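Local coordinates for pancreatic lipase related protein 2 (Equus caballus, PDB 1W52) that probably hydrolyses ester bonds of galactolipids and triacylglycerols, as a secreted lipase of the alpha/beta-hydrolase superfamily, at residues F293-F299 against W340-V344; A354-V360 against F403-V409; Y5-G9 against A128-Y132; K222-D227 against K319-E324; H205-S209 against G233-P237. All blocks are in the same frame, centred on the assembly; numbering follows the deposited sequence.

Contact 1: residues F293-F299 against W340-V344; sequences FQENGCF and WRYRV
Arg-341 reaches from its strand between two phenylalanines, Phe-299 beside its aliphatic part and Phe-293 at its charged end. Its chain is extended from CG to NE, with CG turned away from the backbone N (chi1 -170°), which carries the guanidinium well clear of the strand. CB stands at van der Waals range of Phe-299 CE2, and CG lies closer, 3.7 Å from the same CE2. CD sits between the two rings, 3.8 Å from Phe-293 CZ and 3.9 Å from Phe-299 CD2. Beyond it the guanidinium lies flat on Phe-293, with the two centres 4.1 Å apart and the planes 25° from each other. At the tip, NH2 makes a weak hydrogen bond of 3.3 Å to Phe-293 O, whereas NH1 forms a salt bridge with Asp-390.

Arg-343, two residues on, bends at chi3 and slides past Phe-299 in the opposite direction, with Phe-299 CD1 over one face of its guanidinium. Its NE pairs with Asp-388, whose backbone N donates to Asn-296 OD1. The loop after helix 290-294 in the lipase part is thus joined to the strand pair 340-344 and 387-391. Both arginines lay flat faces near the phenylalanines while the aspartates of strand 387-391 probably neutralise their charge, so salt bridges and guanidinium-aromatic packing act together at this junction.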
# COMPACT_ATOMS: atom_id res chain seq x y z
N PHE A 293 9.14 -15.05 0.43
CA PHE A 293 8.90 -14.33 -0.82
C PHE A 293 10.20 -13.89 -1.52
O PHE A 293 10.33 -13.93 -2.75
CB PHE A 293 8.03 -13.10 -0.54
CG PHE A 293 7.82 -12.26 -1.72
CD1 PHE A 293 7.12 -12.74 -2.79
CD2 PHE A 293 8.37 -11.01 -1.80
CE1 PHE A 293 6.92 -11.95 -3.95
CE2 PHE A 293 8.15 -10.18 -2.96
CZ PHE A 293 7.43 -10.66 -4.02
N GLN A 294 11.12 -13.42 -0.68
CA GLN A 294 12.37 -12.80 -1.12
C GLN A 294 13.39 -13.85 -1.60
O GLN A 294 14.21 -13.58 -2.49
CB GLN A 294 12.96 -11.95 0.05
CG GLN A 294 12.60 -10.48 0.05
CD GLN A 294 12.74 -9.83 -1.32
OE1 GLN A 294 12.30 -8.73 -1.53
NE2 GLN A 294 13.34 -10.54 -2.25
N GLU A 295 13.27 -15.04 -1.00
CA GLU A 295 14.05 -16.24 -1.32
C GLU A 295 13.36 -17.03 -2.43
O GLU A 295 13.19 -18.25 -2.34
CB GLU A 295 14.11 -17.15 -0.10
CG GLU A 295 14.67 -16.47 1.12
CD GLU A 295 14.54 -17.32 2.37
OE1 GLU A 295 13.41 -17.70 2.77
OE2 GLU A 295 15.60 -17.61 2.97
N ASN A 296 12.91 -16.31 -3.46
CA ASN A 296 12.25 -16.92 -4.60
C ASN A 296 11.16 -17.98 -4.26
O ASN A 296 11.20 -19.10 -4.76
CB ASN A 296 13.33 -17.49 -5.53
CG ASN A 296 14.48 -16.52 -5.78
OD1 ASN A 296 14.27 -15.32 -6.00
ND2 ASN A 296 15.70 -17.04 -5.73
N GLY A 297 10.20 -17.61 -3.41
CA GLY A 297 9.07 -18.47 -3.04
C GLY A 297 7.77 -17.88 -3.56
O GLY A 297 7.77 -16.84 -4.21
N CYS A 298 6.67 -18.58 -3.31
CA CYS A 298 5.35 -18.08 -3.63
C CYS A 298 5.25 -17.38 -4.98
O CYS A 298 4.69 -16.27 -5.08
CB CYS A 298 4.90 -17.15 -2.53
SG CYS A 298 5.15 -17.86 -0.87
N PHE A 299 5.77 -18.03 -6.02
CA PHE A 299 5.75 -17.48 -7.38
C PHE A 299 5.31 -18.54 -8.45
O PHE A 299 5.58 -19.73 -8.30
CB PHE A 299 7.14 -16.90 -7.64
CG PHE A 299 7.31 -16.21 -8.97
CD1 PHE A 299 7.66 -16.92 -10.08
CD2 PHE A 299 7.19 -14.84 -9.09
CE1 PHE A 299 7.83 -16.26 -11.33
CE2 PHE A 299 7.37 -14.16 -10.35
CZ PHE A 299 7.69 -14.88 -11.46
N TRP A 340 7.24 -4.93 -11.71
CA TRP A 340 6.70 -6.20 -12.07
C TRP A 340 7.70 -7.26 -11.75
O TRP A 340 8.89 -7.03 -11.78
CB TRP A 340 6.40 -6.17 -13.53
CG TRP A 340 5.13 -5.49 -13.79
CD1 TRP A 340 3.94 -6.09 -13.88
CD2 TRP A 340 4.89 -4.09 -13.99
NE1 TRP A 340 2.96 -5.16 -14.13
CE2 TRP A 340 3.52 -3.92 -14.22
CE3 TRP A 340 5.70 -2.96 -13.99
CZ2 TRP A 340 2.92 -2.67 -14.47
CZ3 TRP A 340 5.09 -1.67 -14.25
CH2 TRP A 340 3.72 -1.56 -14.49
N ARG A 341 7.23 -8.44 -11.44
CA ARG A 341 8.13 -9.44 -10.97
C ARG A 341 8.29 -10.52 -12.00
O ARG A 341 7.31 -10.97 -12.60
CB ARG A 341 7.61 -10.04 -9.70
CG ARG A 341 8.58 -10.90 -9.03
CD ARG A 341 8.07 -11.33 -7.70
NE ARG A 341 9.04 -11.96 -6.80
CZ ARG A 341 10.02 -11.31 -6.20
NH1 ARG A 341 10.21 -9.99 -6.44
NH2 ARG A 341 10.81 -11.98 -5.33
N TYR A 342 9.53 -10.94 -12.19
CA TYR A 342 9.89 -11.97 -13.14
C TYR A 342 10.77 -12.97 -12.43
O TYR A 342 11.49 -12.59 -11.53
CB TYR A 342 10.62 -11.30 -14.28
CG TYR A 342 9.73 -10.33 -15.06
CD1 TYR A 342 9.75 -9.00 -14.75
CD2 TYR A 342 8.89 -10.76 -16.12
CE1 TYR A 342 8.95 -8.08 -15.46
CE2 TYR A 342 8.08 -9.84 -16.83
CZ TYR A 342 8.13 -8.49 -16.50
OH TYR A 342 7.37 -7.51 -17.15
N ARG A 343 10.68 -14.24 -12.77
CA ARG A 343 11.73 -15.21 -12.34
C ARG A 343 12.80 -15.44 -13.42
O ARG A 343 12.48 -15.46 -14.62
CB ARG A 343 11.14 -16.54 -11.98
CG ARG A 343 12.19 -17.49 -11.57
CD ARG A 343 11.64 -18.72 -10.93
NE ARG A 343 10.93 -18.40 -9.70
CZ ARG A 343 10.33 -19.28 -8.91
NH1 ARG A 343 10.31 -20.58 -9.20
NH2 ARG A 343 9.74 -18.85 -7.81
N VAL A 344 14.05 -15.63 -12.98
CA VAL A 344 15.20 -15.79 -13.90
C VAL A 344 16.11 -16.92 -13.46
O VAL A 344 16.84 -16.82 -12.47
CB VAL A 344 16.03 -14.51 -14.06
CG1 VAL A 344 17.30 -14.86 -14.67
CG2 VAL A 344 15.32 -13.49 -14.96

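Contact 2: residues A354-V360 against F403-V409; sequences ANGYLKV and FVWNKTV
Trp-405 and Phe-403 leave their backbone by different torsions, and both meet residues 354-360. With chi1 at 71°, Trp-405 holds its CG between the backbone N and the carbonyl carbon, and the far edge of the indole, at CZ3, meets Ala-354 CB 4.0 Å away, near the ring plane. The CB of Trp-405 rests on Tyr-357 O. Phe-403 sets CG opposite its backbone N (chi1 -154°), close to the carbonyl carbon, and its CZ and CE1 pack obliquely against Leu-358 CD2. The indole NE1 is hydrogen-bonded to Gln-442 O.

The two segments run roughly antiparallel, 150° apart end to end, within the C-terminal PLAT domain, a beta-sandwich in this family, yet the backbones are only loosely joined. Lys-359 N gives a weak bond of 3.4 Å to Val-404 O. Gly-356 CA instead points a hydrogen at Asn-406 O, 3.3 Å away. A side chain on Gly-356 would run into that same oxygen, and the backbone conformation there leaves no room for a CB either.

Towards 409 the contact becomes more exposed. Asn-355 CB abuts Thr-408 CB at 3.7 Å, and its amide slants across the CG1 branch of Val-409. Farther along, the extended Lys-359 side chain runs across that of Asn-406. On its other side, segment 354-360 is backbone-bonded, Gly-356 with Gly-377 and Leu-358 with Ile-374.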
# COMPACT_ATOMS: atom_id res chain seq x y z
N ALA A 354 34.96 -21.34 -12.09
CA ALA A 354 35.34 -19.92 -11.91
C ALA A 354 34.71 -19.31 -10.64
O ALA A 354 34.33 -20.06 -9.72
CB ALA A 354 34.97 -19.09 -13.18
N ASN A 355 34.65 -17.97 -10.56
CA ASN A 355 33.82 -17.24 -9.58
C ASN A 355 33.37 -15.88 -10.10
O ASN A 355 34.13 -15.19 -10.77
CB ASN A 355 34.54 -17.05 -8.26
CG ASN A 355 34.62 -18.32 -7.48
OD1 ASN A 355 33.68 -18.71 -6.80
ND2 ASN A 355 35.73 -19.02 -7.63
N GLY A 356 32.13 -15.49 -9.79
CA GLY A 356 31.68 -14.20 -10.27
C GLY A 356 30.23 -13.79 -10.28
O GLY A 356 29.32 -14.55 -9.95
N TYR A 357 30.07 -12.53 -10.68
CA TYR A 357 28.78 -11.90 -10.93
C TYR A 357 28.14 -12.57 -12.14
O TYR A 357 28.86 -13.08 -13.01
CB TYR A 357 28.99 -10.39 -11.20
CG TYR A 357 29.33 -9.53 -9.98
CD1 TYR A 357 28.99 -9.94 -8.67
CD2 TYR A 357 29.97 -8.30 -10.15
CE1 TYR A 357 29.29 -9.13 -7.54
CE2 TYR A 357 30.27 -7.48 -9.03
CZ TYR A 357 29.93 -7.89 -7.73
OH TYR A 357 30.23 -7.07 -6.64
N LEU A 358 26.80 -12.60 -12.19
CA LEU A 358 26.07 -13.22 -13.29
C LEU A 358 24.99 -12.27 -13.73
O LEU A 358 23.81 -12.44 -13.44
CB LEU A 358 25.51 -14.58 -12.88
CG LEU A 358 26.35 -15.76 -13.40
CD1 LEU A 358 25.91 -17.14 -12.80
CD2 LEU A 358 26.32 -15.79 -14.95
N LYS A 359 25.42 -11.24 -14.43
CA LYS A 359 24.53 -10.15 -14.77
C LYS A 359 23.64 -10.53 -15.96
O LYS A 359 23.75 -11.64 -16.50
CB LYS A 359 25.32 -8.86 -14.97
CG LYS A 359 26.10 -8.51 -13.72
CD LYS A 359 26.77 -7.16 -13.75
CE LYS A 359 27.68 -7.01 -12.54
NZ LYS A 359 28.66 -5.90 -12.68
N VAL A 360 22.72 -9.60 -16.30
CA VAL A 360 21.64 -9.79 -17.27
C VAL A 360 20.98 -8.44 -17.61
O VAL A 360 20.83 -7.58 -16.75
CB VAL A 360 20.52 -10.68 -16.71
CG1 VAL A 360 19.55 -11.00 -17.81
CG2 VAL A 360 21.04 -11.99 -16.09
N PHE A 403 22.96 -10.99 -20.83
CA PHE A 403 24.03 -11.65 -20.02
C PHE A 403 25.15 -10.65 -19.56
O PHE A 403 24.85 -9.49 -19.23
CB PHE A 403 24.66 -12.86 -20.77
CG PHE A 403 25.24 -13.93 -19.87
CD1 PHE A 403 24.48 -14.50 -18.86
CD2 PHE A 403 26.54 -14.38 -20.03
CE1 PHE A 403 25.01 -15.50 -18.02
CE2 PHE A 403 27.05 -15.38 -19.18
CZ PHE A 403 26.28 -15.93 -18.18
N VAL A 404 26.44 -11.12 -19.39
CA VAL A 404 27.68 -10.37 -19.06
C VAL A 404 28.19 -11.07 -17.81
O VAL A 404 27.44 -11.80 -17.14
CB VAL A 404 27.55 -8.84 -18.71
CG1 VAL A 404 28.85 -8.32 -18.11
CG2 VAL A 404 27.25 -8.03 -19.97
N TRP A 405 29.33 -11.09 -17.44
CA TRP A 405 29.79 -11.65 -16.19
C TRP A 405 31.26 -11.29 -15.94
O TRP A 405 32.06 -11.06 -16.88
CB TRP A 405 29.52 -13.16 -16.10
CG TRP A 405 30.38 -13.97 -16.97
CD1 TRP A 405 30.44 -13.91 -18.34
CD2 TRP A 405 31.31 -14.98 -16.56
NE1 TRP A 405 31.35 -14.84 -18.80
CE2 TRP A 405 31.90 -15.51 -17.74
CE3 TRP A 405 31.70 -15.51 -15.31
CZ2 TRP A 405 32.86 -16.53 -17.71
CZ3 TRP A 405 32.67 -16.52 -15.28
CH2 TRP A 405 33.24 -17.02 -16.47
N ASN A 406 31.60 -11.22 -14.66
CA ASN A 406 32.83 -10.65 -14.21
C ASN A 406 33.49 -11.58 -13.21
O ASN A 406 32.90 -12.59 -12.82
CB ASN A 406 32.53 -9.28 -13.62
CG ASN A 406 32.02 -8.30 -14.67
OD1 ASN A 406 30.83 -7.97 -14.71
ND2 ASN A 406 32.92 -7.83 -15.52
N LYS A 407 34.71 -11.23 -12.81
CA LYS A 407 35.61 -12.10 -12.03
C LYS A 407 35.63 -11.80 -10.50
O LYS A 407 35.42 -10.67 -10.07
CB LYS A 407 37.02 -11.98 -12.61
CG LYS A 407 37.12 -12.01 -14.16
CD LYS A 407 37.24 -13.44 -14.69
CE LYS A 407 38.10 -13.54 -15.95
NZ LYS A 407 39.27 -14.46 -15.75
N THR A 408 35.92 -12.81 -9.69
CA THR A 408 35.93 -12.68 -8.22
C THR A 408 37.22 -13.23 -7.63
O THR A 408 37.88 -12.56 -6.85
CB THR A 408 34.70 -13.40 -7.64
OG1 THR A 408 33.63 -12.47 -7.54
CG2 THR A 408 34.90 -13.87 -6.18
N VAL A 409 37.52 -14.49 -7.94
CA VAL A 409 38.85 -15.07 -7.82
C VAL A 409 39.48 -14.88 -9.21
O VAL A 409 38.81 -15.02 -10.24
CB VAL A 409 38.80 -16.59 -7.35
CG1 VAL A 409 38.57 -17.59 -8.54
CG2 VAL A 409 40.04 -16.97 -6.54

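Contact 3: residues Y5-G9 against A128-Y132; sequences YTPLG and AETAY
Pro-7 sets the CB-CG edge of its ring over one face of Tyr-132. The CG atom is the closest point, 4.0 Å from the centroid of the tyrosine ring and 24° off its normal, a CH-pi contact displaced toward the hydroxyl end, where CG is 3.7 Å from Tyr-132 CZ. The tyrosine can offer this face because its CG stands opposite the backbone N (chi1 -174°), sending the ring out from the helix toward the turn.

Leu-8 packs next to it against the helix. Its CB meets Ala-128 CB at 4.0 Å, and CD2 approaches Tyr-132 CB. The Glu-129 chain bends at chi2, bringing its carboxylate beside the leucine, and its OE2 is tied to Arg-56 by a salt bridge; the same arginine also bonds Thr-6 OG1, so one charge links the turn to the helix.

Between strands 3-5 and 9-11 the chain reverses tightly, with Gly-9 N bonded to Tyr-5 O at 3.1 Å and Tyr-5 N bonded to Gly-9 O. Leu-8 and Gly-9 both face Tyr-5, forming a classic beta bulge in an N-terminal hairpin that the Cys-4 to Cys-10 disulfide clasps and that docks on helix 116-141 of the alpha/beta-hydrolase fold.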
# COMPACT_ATOMS: atom_id res chain seq x y z
N TYR A 5 -22.43 15.21 22.57
CA TYR A 5 -22.40 16.25 21.57
C TYR A 5 -23.51 16.10 20.54
O TYR A 5 -24.09 15.00 20.37
CB TYR A 5 -21.04 16.26 20.86
CG TYR A 5 -19.90 16.98 21.56
CD1 TYR A 5 -19.81 18.37 21.57
CD2 TYR A 5 -18.87 16.25 22.19
CE1 TYR A 5 -18.75 19.00 22.18
CE2 TYR A 5 -17.81 16.88 22.80
CZ TYR A 5 -17.76 18.25 22.79
OH TYR A 5 -16.70 18.87 23.39
N THR A 6 -23.73 17.25 19.88
CA THR A 6 -24.80 17.57 18.90
C THR A 6 -25.72 16.36 18.53
O THR A 6 -26.57 16.03 19.39
CB THR A 6 -24.19 18.38 17.67
OG1 THR A 6 -23.05 17.70 17.14
CG2 THR A 6 -23.59 19.75 18.08
N PRO A 7 -25.63 15.75 17.32
CA PRO A 7 -26.27 14.44 17.06
C PRO A 7 -25.34 13.23 17.16
O PRO A 7 -25.74 12.10 16.84
CB PRO A 7 -26.72 14.59 15.61
CG PRO A 7 -25.70 15.49 14.97
CD PRO A 7 -25.06 16.28 16.05
N LEU A 8 -24.11 13.47 17.58
CA LEU A 8 -23.07 12.46 17.52
C LEU A 8 -23.08 11.56 18.76
O LEU A 8 -22.47 10.50 18.79
CB LEU A 8 -21.71 13.13 17.38
CG LEU A 8 -21.63 14.28 16.39
CD1 LEU A 8 -20.19 14.80 16.41
CD2 LEU A 8 -22.05 13.87 15.02
N GLY A 9 -23.77 12.00 19.80
CA GLY A 9 -23.95 11.14 20.95
C GLY A 9 -22.87 11.37 21.98
O GLY A 9 -22.46 12.51 22.21
N ALA A 128 -17.73 9.71 13.95
CA ALA A 128 -19.12 10.08 14.08
C ALA A 128 -19.59 11.11 13.07
O ALA A 128 -20.57 10.88 12.45
CB ALA A 128 -19.35 10.58 15.48
N GLU A 129 -18.92 12.24 12.93
CA GLU A 129 -19.25 13.14 11.83
C GLU A 129 -19.48 12.33 10.58
O GLU A 129 -20.48 12.52 9.91
CB GLU A 129 -18.14 14.12 11.49
CG GLU A 129 -17.77 15.05 12.61
CD GLU A 129 -18.82 16.11 12.85
OE1 GLU A 129 -19.22 16.80 11.89
OE2 GLU A 129 -19.23 16.26 14.01
N THR A 130 -18.52 11.46 10.25
CA THR A 130 -18.54 10.70 8.99
C THR A 130 -19.66 9.67 9.01
O THR A 130 -20.59 9.76 8.22
CB THR A 130 -17.14 10.08 8.71
OG1 THR A 130 -16.29 11.11 8.19
CG2 THR A 130 -17.16 9.04 7.60
N ALA A 131 -19.58 8.70 9.92
CA ALA A 131 -20.70 7.78 10.16
C ALA A 131 -22.04 8.51 10.02
O ALA A 131 -22.84 8.11 9.23
CB ALA A 131 -20.60 7.14 11.51
N TYR A 132 -22.25 9.57 10.77
CA TYR A 132 -23.48 10.38 10.68
C TYR A 132 -23.91 10.85 9.31
O TYR A 132 -25.11 10.78 9.00
CB TYR A 132 -23.32 11.64 11.50
CG TYR A 132 -24.56 12.47 11.60
CD1 TYR A 132 -25.76 11.93 12.10
CD2 TYR A 132 -24.53 13.81 11.20
CE1 TYR A 132 -26.89 12.70 12.20
CE2 TYR A 132 -25.65 14.59 11.30
CZ TYR A 132 -26.82 14.04 11.80
OH TYR A 132 -27.88 14.88 11.87

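Contact 4: residues K222-D227 against K319-E324; sequences KVGHMD and KTSAVE
Glu-324 and His-225 lose the most surface here, and each meets the opposite segment in its own way. Glu-324 is gripped through its backbone: its N-H points almost straight at Gly-224 O, 2.8 Å away with 164° at the hydrogen, in the plane of that carbonyl. Its side chain then lies nearly perpendicular to that of Lys-222, CG lying 3.7 Å from Lys-222 CB. The charged ends do not join, as Lys-222 NZ stays 5.2 Å from Glu-324 OE1, so their attraction is probably modest.

His-225 packs its ring against Thr-320 and Val-323. The methyl CG2 of Thr-320 sits over one face, 3.9 Å from the ring centroid and 16° off its normal, while Val-323 CG1 comes obliquely to CD2 at 3.7 Å. The ring's ND1 is hydrogen-bonded to Val-201 N, which fixes its rotation.

Asp-227 closes the turn from within its own segment, OD1 accepting Val-223 N at 2.8 Å and OD2 accepting Gly-224 N at 3.1 Å; OD1 also bonds His-205 NE2. A leucine in its place would probably leave both amides and His-205 NE2 without their acceptor and let the turn that presents Gly-224 O drift. Strand 226-230, which starts at Met-226, runs parallel between strands 201-204 and 325-329 in the central sheet, and the 319-324 loop packs against the start of this strand and leads directly into strand 325-329.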
# COMPACT_ATOMS: atom_id res chain seq x y z
N LYS A 222 -1.91 -7.63 11.73
CA LYS A 222 -2.88 -7.77 10.65
C LYS A 222 -4.26 -7.31 11.11
O LYS A 222 -4.69 -7.68 12.17
CB LYS A 222 -2.96 -9.20 10.19
CG LYS A 222 -1.84 -9.61 9.25
CD LYS A 222 -0.98 -10.56 10.00
CE LYS A 222 0.29 -10.89 9.25
NZ LYS A 222 0.38 -12.31 8.96
N VAL A 223 -4.92 -6.46 10.34
CA VAL A 223 -6.25 -5.95 10.73
C VAL A 223 -7.27 -5.91 9.64
O VAL A 223 -8.22 -5.20 9.76
CB VAL A 223 -6.18 -4.52 11.28
CG1 VAL A 223 -5.20 -4.44 12.38
CG2 VAL A 223 -5.78 -3.59 10.22
N GLY A 224 -7.09 -6.67 8.58
CA GLY A 224 -7.94 -6.57 7.40
C GLY A 224 -8.32 -7.96 6.99
O GLY A 224 -7.82 -8.93 7.57
N HIS A 225 -9.21 -8.07 6.01
CA HIS A 225 -9.37 -9.36 5.34
C HIS A 225 -8.09 -9.60 4.56
O HIS A 225 -7.64 -10.73 4.39
CB HIS A 225 -10.61 -9.39 4.46
CG HIS A 225 -11.85 -9.10 5.23
ND1 HIS A 225 -12.40 -7.83 5.29
CD2 HIS A 225 -12.59 -9.86 6.07
CE1 HIS A 225 -13.45 -7.83 6.09
NE2 HIS A 225 -13.57 -9.05 6.59
N MET A 226 -7.47 -8.50 4.13
CA MET A 226 -6.20 -8.58 3.46
C MET A 226 -5.20 -7.56 4.02
O MET A 226 -5.49 -6.40 4.18
CB MET A 226 -6.46 -8.33 2.00
CG MET A 226 -7.63 -9.10 1.45
SD MET A 226 -7.32 -9.36 -0.31
CE MET A 226 -8.25 -8.26 -1.12
N ASP A 227 -4.01 -8.03 4.34
CA ASP A 227 -2.97 -7.18 4.85
C ASP A 227 -1.85 -7.36 3.86
O ASP A 227 -1.33 -8.44 3.74
CB ASP A 227 -2.54 -7.68 6.24
CG ASP A 227 -3.59 -7.37 7.30
OD1 ASP A 227 -3.46 -6.28 7.94
OD2 ASP A 227 -4.58 -8.16 7.51
N LYS A 319 -11.35 -12.21 -1.70
CA LYS A 319 -11.05 -11.04 -0.86
C LYS A 319 -11.51 -11.20 0.59
O LYS A 319 -10.80 -10.76 1.49
CB LYS A 319 -11.60 -9.74 -1.46
CG LYS A 319 -13.10 -9.63 -1.49
CD LYS A 319 -13.57 -8.19 -1.46
CE LYS A 319 -13.90 -7.68 -2.83
NZ LYS A 319 -14.99 -8.41 -3.48
N THR A 320 -12.66 -11.83 0.83
CA THR A 320 -13.08 -12.10 2.21
C THR A 320 -13.29 -13.57 2.56
O THR A 320 -13.99 -13.90 3.51
CB THR A 320 -14.30 -11.31 2.62
OG1 THR A 320 -15.38 -11.66 1.77
CG2 THR A 320 -14.15 -9.84 2.36
N SER A 321 -12.63 -14.47 1.85
CA SER A 321 -12.63 -15.89 2.27
C SER A 321 -11.99 -16.09 3.66
O SER A 321 -12.26 -17.08 4.33
CB SER A 321 -11.94 -16.78 1.21
OG SER A 321 -10.55 -16.56 1.18
N ALA A 322 -11.12 -15.17 4.07
CA ALA A 322 -10.51 -15.20 5.40
C ALA A 322 -10.15 -13.81 5.87
O ALA A 322 -10.27 -12.81 5.11
CB ALA A 322 -9.26 -16.03 5.38
N VAL A 323 -9.67 -13.77 7.12
CA VAL A 323 -9.05 -12.56 7.70
C VAL A 323 -7.53 -12.71 7.82
O VAL A 323 -6.96 -13.81 7.84
CB VAL A 323 -9.63 -12.20 9.08
CG1 VAL A 323 -10.93 -11.53 8.93
CG2 VAL A 323 -9.81 -13.44 9.90
N GLU A 324 -6.86 -11.57 7.86
CA GLU A 324 -5.42 -11.58 7.96
C GLU A 324 -4.72 -12.29 6.81
O GLU A 324 -3.54 -12.61 6.95
CB GLU A 324 -4.99 -12.23 9.26
CG GLU A 324 -5.68 -11.69 10.52
CD GLU A 324 -4.89 -12.05 11.76
OE1 GLU A 324 -4.05 -13.02 11.66
OE2 GLU A 324 -5.08 -11.37 12.80

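Contact 5: residues H205-S209 against G233-P237; sequences HTDAS and GKQMP
Met-236 and Thr-206 meet at about a right angle, the methionine chain folding over the threonine's backbone. Bent at chi2 (-49°) and again at chi3, it brings CG within 3.8 Å of Thr-206 CB and curls CE back over Thr-206 O; the same side chain touches Tyr-271 of helix 257-277. Replacing it with an alanine is likely to open a gap against Thr-206 and Tyr-271. The hydroxyl of Thr-206 is turned to that helix, where OG1 is bonded to Asn-264 O.

Lys-234 takes a different course, its aliphatic part running alongside the backbone of Ala-208 and Ser-209, with CD 3.9 Å from Ala-208 O. The two loops are pinned by Ala-208 N, which gives Gly-233 O a nearly straight hydrogen bond of 3.0 Å, 173° at the hydrogen, in the carbonyl plane. Gly-233 has positive phi, and a side chain there would collide with His-205 O.

Thr-206 N donates to Asp-178 OD1, and Asp-207 N adds a weak bond to the same oxygen; Asp-178 is the predicted charge-relay acid, consistent with a second-shell role in positioning it. The loops follow the parallel strands 201-204 and 226-230 and lie against helix 257-277, which carries His-265 and whose Asn-264 OD1 also receives Met-236 N.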
# COMPACT_ATOMS: atom_id res chain seq x y z
N HIS A 205 0.65 -1.91 4.67
CA HIS A 205 1.59 -1.72 5.79
C HIS A 205 2.96 -1.29 5.23
O HIS A 205 3.66 -2.11 4.64
CB HIS A 205 1.86 -3.04 6.50
CG HIS A 205 0.67 -3.68 7.15
ND1 HIS A 205 0.43 -3.60 8.50
CD2 HIS A 205 -0.29 -4.51 6.64
CE1 HIS A 205 -0.64 -4.32 8.80
NE2 HIS A 205 -1.10 -4.87 7.69
N THR A 206 3.32 -0.02 5.43
CA THR A 206 4.61 0.50 4.97
C THR A 206 5.60 0.87 6.06
O THR A 206 6.74 1.09 5.73
CB THR A 206 4.44 1.73 4.05
OG1 THR A 206 3.66 2.75 4.73
CG2 THR A 206 3.61 1.37 2.78
N ASP A 207 5.21 0.97 7.34
CA ASP A 207 6.12 1.48 8.38
C ASP A 207 5.94 0.70 9.67
O ASP A 207 5.92 1.25 10.75
CB ASP A 207 5.86 2.98 8.60
CG ASP A 207 6.91 3.69 9.47
OD1 ASP A 207 8.06 3.20 9.48
OD2 ASP A 207 6.66 4.73 10.16
N ALA A 208 5.86 -0.61 9.52
CA ALA A 208 5.52 -1.59 10.57
C ALA A 208 6.69 -2.07 11.51
O ALA A 208 6.60 -3.05 12.28
CB ALA A 208 4.91 -2.77 9.87
N SER A 209 7.84 -1.40 11.41
CA SER A 209 8.86 -1.47 12.49
C SER A 209 8.16 -1.10 13.80
O SER A 209 7.03 -0.51 13.83
CB SER A 209 10.02 -0.52 12.17
OG SER A 209 9.99 -0.15 10.77
N GLY A 233 7.08 -4.33 4.17
CA GLY A 233 6.38 -3.39 5.00
C GLY A 233 7.11 -2.68 6.13
O GLY A 233 6.50 -1.93 6.86
N LYS A 234 8.42 -2.86 6.24
CA LYS A 234 9.17 -2.16 7.30
C LYS A 234 10.10 -1.06 6.74
O LYS A 234 10.24 -0.03 7.37
CB LYS A 234 9.90 -3.18 8.19
CG LYS A 234 8.94 -4.25 8.73
CD LYS A 234 9.28 -4.84 10.12
CE LYS A 234 9.73 -6.30 10.04
NZ LYS A 234 11.27 -6.38 9.94
N GLN A 235 10.70 -1.27 5.58
CA GLN A 235 11.61 -0.28 5.04
C GLN A 235 11.31 -0.18 3.58
O GLN A 235 11.44 -1.10 2.85
CB GLN A 235 13.06 -0.69 5.31
CG GLN A 235 13.49 -0.65 6.87
CD GLN A 235 14.78 -1.51 7.25
OE1 GLN A 235 15.41 -2.14 6.39
NE2 GLN A 235 15.14 -1.52 8.54
N MET A 236 10.81 0.95 3.17
CA MET A 236 10.33 1.13 1.83
C MET A 236 11.52 1.71 1.08
O MET A 236 12.20 2.54 1.62
CB MET A 236 9.16 2.14 1.77
CG MET A 236 7.89 1.76 2.44
SD MET A 236 7.35 0.13 2.00
CE MET A 236 7.90 -0.87 3.39
N PRO A 237 11.73 1.26 -0.16
CA PRO A 237 12.67 1.86 -1.08
C PRO A 237 12.32 3.27 -1.38
O PRO A 237 11.11 3.56 -1.56
CB PRO A 237 12.48 1.03 -2.33
CG PRO A 237 12.13 -0.25 -1.78
CD PRO A 237 11.09 0.10 -0.78

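Overall arrangement
Contact 3 comes first along the chain and lies at one end of the molecule, its centre about 65 Å from that of contact 2. Contact 4 lies at the start of strand 226-230 and contact 5 in the loops after strands 201-204 and 226-230; their segments alternate, their centres are about 19 Å apart, and they touch where Asp-227 OD1 meets His-205 NE2, linking the strand start to loops beside the predicted triad. Contact 1, whose segments alternate with those of contact 4, lies at the junction with the PLAT domain; contact 2, its centre about 21 Å from that of contact 1, lies within it. They trace an elongated two-domain enzyme from N-terminal hairpin to C-terminal domain.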